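Local coordinates for protein putative alpha/beta hydrolase (PDB 4RPC) that probably acts as a hydrolase of the alpha/beta hydrolase family, its natural substrate not being established, at residues Lys12-Leu26 / Ile41-Glu55. Sequence-based numbering, arbitrary orientation.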
# COMPACT_ATOMS: atom_id res chain seq x y z
N LYS A 12 10.09 9.31 -9.17
CA LYS A 12 8.82 10.07 -9.51
C LYS A 12 7.91 10.20 -8.25
O LYS A 12 7.02 9.39 -8.00
CB LYS A 12 8.10 9.43 -10.72
CG LYS A 12 7.67 10.43 -11.81
CD LYS A 12 8.31 10.13 -13.20
CE LYS A 12 7.71 8.93 -13.94
NZ LYS A 12 6.36 9.19 -14.53
N LEU A 13 8.22 11.23 -7.47
CA LEU A 13 7.60 11.54 -6.20
C LEU A 13 6.89 12.87 -6.28
O LEU A 13 7.51 13.89 -6.49
CB LEU A 13 8.67 11.64 -5.12
CG LEU A 13 8.16 11.89 -3.71
CD1 LEU A 13 7.46 10.67 -3.14
CD2 LEU A 13 9.32 12.25 -2.82
N HIS A 14 5.58 12.83 -6.12
CA HIS A 14 4.73 14.00 -6.26
C HIS A 14 4.56 14.61 -4.93
O HIS A 14 4.47 13.89 -3.95
CB HIS A 14 3.35 13.62 -6.73
CG HIS A 14 3.33 12.99 -8.08
ND1 HIS A 14 3.16 13.72 -9.24
CD2 HIS A 14 3.44 11.70 -8.46
CE1 HIS A 14 3.17 12.90 -10.27
NE2 HIS A 14 3.35 11.67 -9.82
N ARG A 15 4.48 15.93 -4.90
CA ARG A 15 4.45 16.64 -3.62
C ARG A 15 3.28 17.60 -3.62
O ARG A 15 3.13 18.38 -4.52
CB ARG A 15 5.79 17.35 -3.39
CG ARG A 15 5.89 18.13 -2.08
CD ARG A 15 7.27 18.77 -1.93
NE ARG A 15 7.57 19.16 -0.54
CZ ARG A 15 8.75 19.65 -0.13
NH1 ARG A 15 9.75 19.83 -1.02
NH2 ARG A 15 8.95 19.97 1.15
N MSE A 16 2.45 17.51 -2.60
CA MSE A 16 1.30 18.38 -2.45
C MSE A 16 1.19 18.85 -1.01
O MSE A 16 1.99 18.48 -0.13
CB MSE A 16 -0.02 17.71 -2.85
CG MSE A 16 0.09 16.34 -3.52
SE MSE A 16 -0.68 16.34 -5.32
CE MSE A 16 -1.72 18.01 -5.44
N GLY A 17 0.21 19.71 -0.76
CA GLY A 17 -0.03 20.28 0.57
C GLY A 17 1.00 21.27 1.05
O GLY A 17 1.61 21.94 0.25
N GLU A 18 1.17 21.38 2.36
CA GLU A 18 2.05 22.37 2.95
C GLU A 18 3.50 21.88 3.01
O GLU A 18 3.82 21.01 3.84
CB GLU A 18 1.55 22.70 4.37
CG GLU A 18 0.53 23.81 4.42
CD GLU A 18 1.02 25.06 3.69
OE1 GLU A 18 2.15 25.53 3.99
OE2 GLU A 18 0.29 25.50 2.77
N PRO A 19 4.40 22.44 2.15
CA PRO A 19 5.75 21.82 1.97
C PRO A 19 6.55 21.71 3.26
O PRO A 19 7.31 20.74 3.45
CB PRO A 19 6.45 22.72 0.95
CG PRO A 19 5.36 23.55 0.34
CD PRO A 19 4.26 23.66 1.35
N HIS A 20 6.31 22.67 4.15
CA HIS A 20 6.98 22.72 5.45
C HIS A 20 6.17 21.99 6.55
O HIS A 20 6.65 21.79 7.66
CB HIS A 20 7.26 24.21 5.81
CG HIS A 20 8.13 24.89 4.80
ND1 HIS A 20 7.76 26.03 4.13
CD2 HIS A 20 9.33 24.52 4.28
CE1 HIS A 20 8.70 26.36 3.27
NE2 HIS A 20 9.66 25.45 3.34
N GLY A 21 4.96 21.60 6.24
CA GLY A 21 4.18 20.80 7.19
C GLY A 21 4.78 19.42 7.51
O GLY A 21 5.73 19.01 6.89
N PRO A 22 4.21 18.72 8.50
CA PRO A 22 4.69 17.37 8.79
C PRO A 22 4.54 16.45 7.57
O PRO A 22 3.57 16.56 6.83
CB PRO A 22 3.79 16.88 9.94
CG PRO A 22 3.22 18.14 10.57
CD PRO A 22 3.26 19.23 9.52
N LYS A 23 5.50 15.54 7.40
CA LYS A 23 5.52 14.75 6.19
C LYS A 23 4.71 13.43 6.32
O LYS A 23 4.94 12.63 7.21
CB LYS A 23 6.95 14.45 5.81
CG LYS A 23 7.59 15.53 4.96
CD LYS A 23 7.94 16.74 5.80
CE LYS A 23 8.92 17.59 5.03
NZ LYS A 23 8.78 19.00 5.44
N VAL A 24 3.81 13.24 5.37
CA VAL A 24 2.99 12.09 5.28
C VAL A 24 3.19 11.46 3.87
O VAL A 24 2.92 12.10 2.84
CB VAL A 24 1.53 12.50 5.51
CG1 VAL A 24 0.58 11.32 5.31
CG2 VAL A 24 1.36 13.07 6.93
N LEU A 25 3.65 10.23 3.84
CA LEU A 25 3.89 9.48 2.57
C LEU A 25 2.74 8.54 2.28
O LEU A 25 2.37 7.77 3.14
CB LEU A 25 5.14 8.59 2.72
CG LEU A 25 6.35 8.66 1.83
CD1 LEU A 25 7.21 7.44 2.11
CD2 LEU A 25 6.08 8.74 0.35
N LEU A 26 2.22 8.56 1.06
CA LEU A 26 1.13 7.73 0.68
C LEU A 26 1.54 6.87 -0.48
O LEU A 26 1.83 7.41 -1.59
CB LEU A 26 -0.04 8.60 0.24
CG LEU A 26 -0.51 9.63 1.23
CD1 LEU A 26 -1.52 10.54 0.54
CD2 LEU A 26 -1.16 8.98 2.42
N ILE A 41 -7.81 11.97 0.14
CA ILE A 41 -6.94 12.10 1.31
C ILE A 41 -6.10 13.35 1.19
O ILE A 41 -5.93 14.10 2.14
CB ILE A 41 -6.04 10.85 1.48
CG1 ILE A 41 -6.94 9.67 1.89
CG2 ILE A 41 -4.96 11.07 2.54
CD1 ILE A 41 -6.27 8.31 1.78
N ILE A 42 -5.55 13.57 0.02
CA ILE A 42 -4.74 14.74 -0.22
C ILE A 42 -5.58 15.98 0.03
O ILE A 42 -5.15 16.85 0.77
CB ILE A 42 -4.20 14.73 -1.65
CG1 ILE A 42 -3.17 13.61 -1.82
CG2 ILE A 42 -3.58 16.06 -2.05
CD1 ILE A 42 -2.92 13.26 -3.28
N ARG A 43 -6.78 16.05 -0.55
CA ARG A 43 -7.66 17.18 -0.30
C ARG A 43 -7.93 17.43 1.17
O ARG A 43 -7.89 18.58 1.60
CB ARG A 43 -9.00 17.04 -1.03
CG ARG A 43 -8.86 17.18 -2.54
CD ARG A 43 -10.20 17.48 -3.19
NE ARG A 43 -11.06 16.32 -3.09
CZ ARG A 43 -11.01 15.26 -3.91
NH1 ARG A 43 -10.15 15.20 -4.94
NH2 ARG A 43 -11.86 14.26 -3.73
N ASP A 44 -8.16 16.36 1.95
CA ASP A 44 -8.39 16.51 3.40
C ASP A 44 -7.16 16.96 4.21
O ASP A 44 -7.31 17.65 5.21
CB ASP A 44 -8.92 15.22 4.03
CG ASP A 44 -10.26 14.82 3.49
OD1 ASP A 44 -10.99 15.69 2.93
OD2 ASP A 44 -10.58 13.60 3.61
N LEU A 45 -5.96 16.56 3.81
CA LEU A 45 -4.78 16.87 4.60
C LEU A 45 -3.92 18.02 4.05
O LEU A 45 -3.03 18.48 4.74
CB LEU A 45 -3.92 15.60 4.75
CG LEU A 45 -4.63 14.38 5.32
CD1 LEU A 45 -3.72 13.17 5.24
CD2 LEU A 45 -5.04 14.61 6.77
N LYS A 46 -4.19 18.51 2.84
CA LYS A 46 -3.27 19.47 2.21
C LYS A 46 -3.16 20.80 2.94
O LYS A 46 -2.14 21.46 2.85
CB LYS A 46 -3.62 19.72 0.75
CG LYS A 46 -4.93 20.44 0.50
CD LYS A 46 -5.19 20.40 -1.00
CE LYS A 46 -6.53 21.00 -1.41
NZ LYS A 46 -6.37 22.48 -1.41
N ASP A 47 -4.22 21.20 3.65
CA ASP A 47 -4.19 22.40 4.49
C ASP A 47 -2.97 22.41 5.44
O ASP A 47 -2.40 23.45 5.69
CB ASP A 47 -5.53 22.57 5.27
CG ASP A 47 -5.75 21.47 6.37
OD1 ASP A 47 -5.69 20.24 6.09
OD2 ASP A 47 -6.00 21.85 7.55
N ARG A 48 -2.56 21.24 5.92
CA ARG A 48 -1.66 21.15 7.02
C ARG A 48 -0.41 20.28 6.74
O ARG A 48 0.71 20.59 7.16
CB ARG A 48 -2.47 20.64 8.19
CG ARG A 48 -1.67 19.92 9.25
CD ARG A 48 -0.85 20.87 10.11
NE ARG A 48 -0.68 20.27 11.44
CZ ARG A 48 0.35 20.48 12.25
NH1 ARG A 48 1.36 21.30 11.91
NH2 ARG A 48 0.37 19.84 13.41
N TYR A 49 -0.58 19.18 6.02
CA TYR A 49 0.51 18.26 5.80
C TYR A 49 1.21 18.39 4.48
O TYR A 49 0.60 18.77 3.48
CB TYR A 49 -0.01 16.83 5.96
CG TYR A 49 -0.55 16.68 7.36
CD1 TYR A 49 0.31 16.45 8.39
CD2 TYR A 49 -1.90 16.84 7.63
CE1 TYR A 49 -0.14 16.35 9.69
CE2 TYR A 49 -2.37 16.74 8.93
CZ TYR A 49 -1.48 16.50 9.95
OH TYR A 49 -1.88 16.41 11.24
N CYS A 50 2.49 18.03 4.51
CA CYS A 50 3.24 17.81 3.32
C CYS A 50 2.99 16.36 2.83
O CYS A 50 3.45 15.44 3.45
CB CYS A 50 4.72 17.99 3.58
SG CYS A 50 5.66 17.77 2.06
N LEU A 51 2.24 16.20 1.74
CA LEU A 51 1.90 14.91 1.20
C LEU A 51 2.92 14.58 0.15
O LEU A 51 3.16 15.35 -0.77
CB LEU A 51 0.49 14.91 0.56
CG LEU A 51 -0.76 14.99 1.45
CD1 LEU A 51 -0.52 14.41 2.85
CD2 LEU A 51 -1.31 16.39 1.56
N LEU A 52 3.52 13.43 0.29
CA LEU A 52 4.41 12.90 -0.71
C LEU A 52 3.87 11.59 -1.27
O LEU A 52 3.69 10.62 -0.52
CB LEU A 52 5.75 12.67 -0.03
CG LEU A 52 6.30 13.87 0.76
CD1 LEU A 52 7.34 13.43 1.80
CD2 LEU A 52 6.89 14.85 -0.23
N ILE A 53 3.68 11.52 -2.58
CA ILE A 53 3.02 10.41 -3.21
C ILE A 53 3.85 9.83 -4.34
O ILE A 53 3.96 10.41 -5.40
CB ILE A 53 1.63 10.78 -3.75
CG1 ILE A 53 0.83 11.67 -2.74
CG2 ILE A 53 0.84 9.54 -4.07
CD1 ILE A 53 1.05 13.13 -2.92
N PRO A 54 4.48 8.67 -4.12
CA PRO A 54 5.25 8.14 -5.23
C PRO A 54 4.39 7.45 -6.31
O PRO A 54 3.27 7.05 -6.05
CB PRO A 54 6.13 7.09 -4.55
CG PRO A 54 5.48 6.78 -3.24
CD PRO A 54 4.85 8.07 -2.84
N GLU A 55 4.94 7.28 -7.50
CA GLU A 55 4.41 6.31 -8.47
C GLU A 55 5.23 5.05 -8.39
O GLU A 55 6.45 5.10 -8.48
CB GLU A 55 4.61 6.85 -9.86
CG GLU A 55 3.85 8.11 -10.10
CD GLU A 55 4.07 8.66 -11.50
OE1 GLU A 55 4.85 8.06 -12.32
OE2 GLU A 55 3.45 9.71 -11.73
O HOH W 1 1.58 6.33 -3.98
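The imidazole of H14 meets E55 and I53 with its edge: NE2 donates in the plane of the ring to E55 OE2 (2.7 Å, nearly straight), and I53 O also lies in that plane. W34 stacks on the ring. The E55 carboxylate is turned 37° from the imidazole and takes the N-H from above its own plane, while K12 NZ reaches E55 OE1 on its syn side in a salt bridge of 2.9 Å. A glutamine here would probably leave the K12 ammonium without its countercharge and weaken the hold on the H14 ring. Farther along, the Y49 ring has R48 CG over one face and P22 O at its edge, and the proline ring lies against one face of the R48 guanidinium.

E55 and Y49 sit just beyond the two ends of strand 50-54, which pairs antiparallel with strand 13-17 at one edge of the sheet and parallel with strand 23-27, giving the 1-3-2 order at the start of the alpha/beta hydrolase sheet. On the face bearing R15, K23 and L52, the arginine runs fully extended (chi1 -180°), which brings NE to C50 SG at 3.5 Å; its NH2 and K23 NZ both donate to P19 O. The opposite face carries M16, V24, L51 and I53. There CG of the selenomethionine M16 presses tightly on I53 CD1 (3.4 Å) and meets I42 CG2 of helix 39-45, whose I41 CG2 touches L26 CD1 at 4.0 Å. P54 has no N-H to give to L26 O; one water instead donates to both L26 O (2.6 Å) and P54 O (2.8 Å).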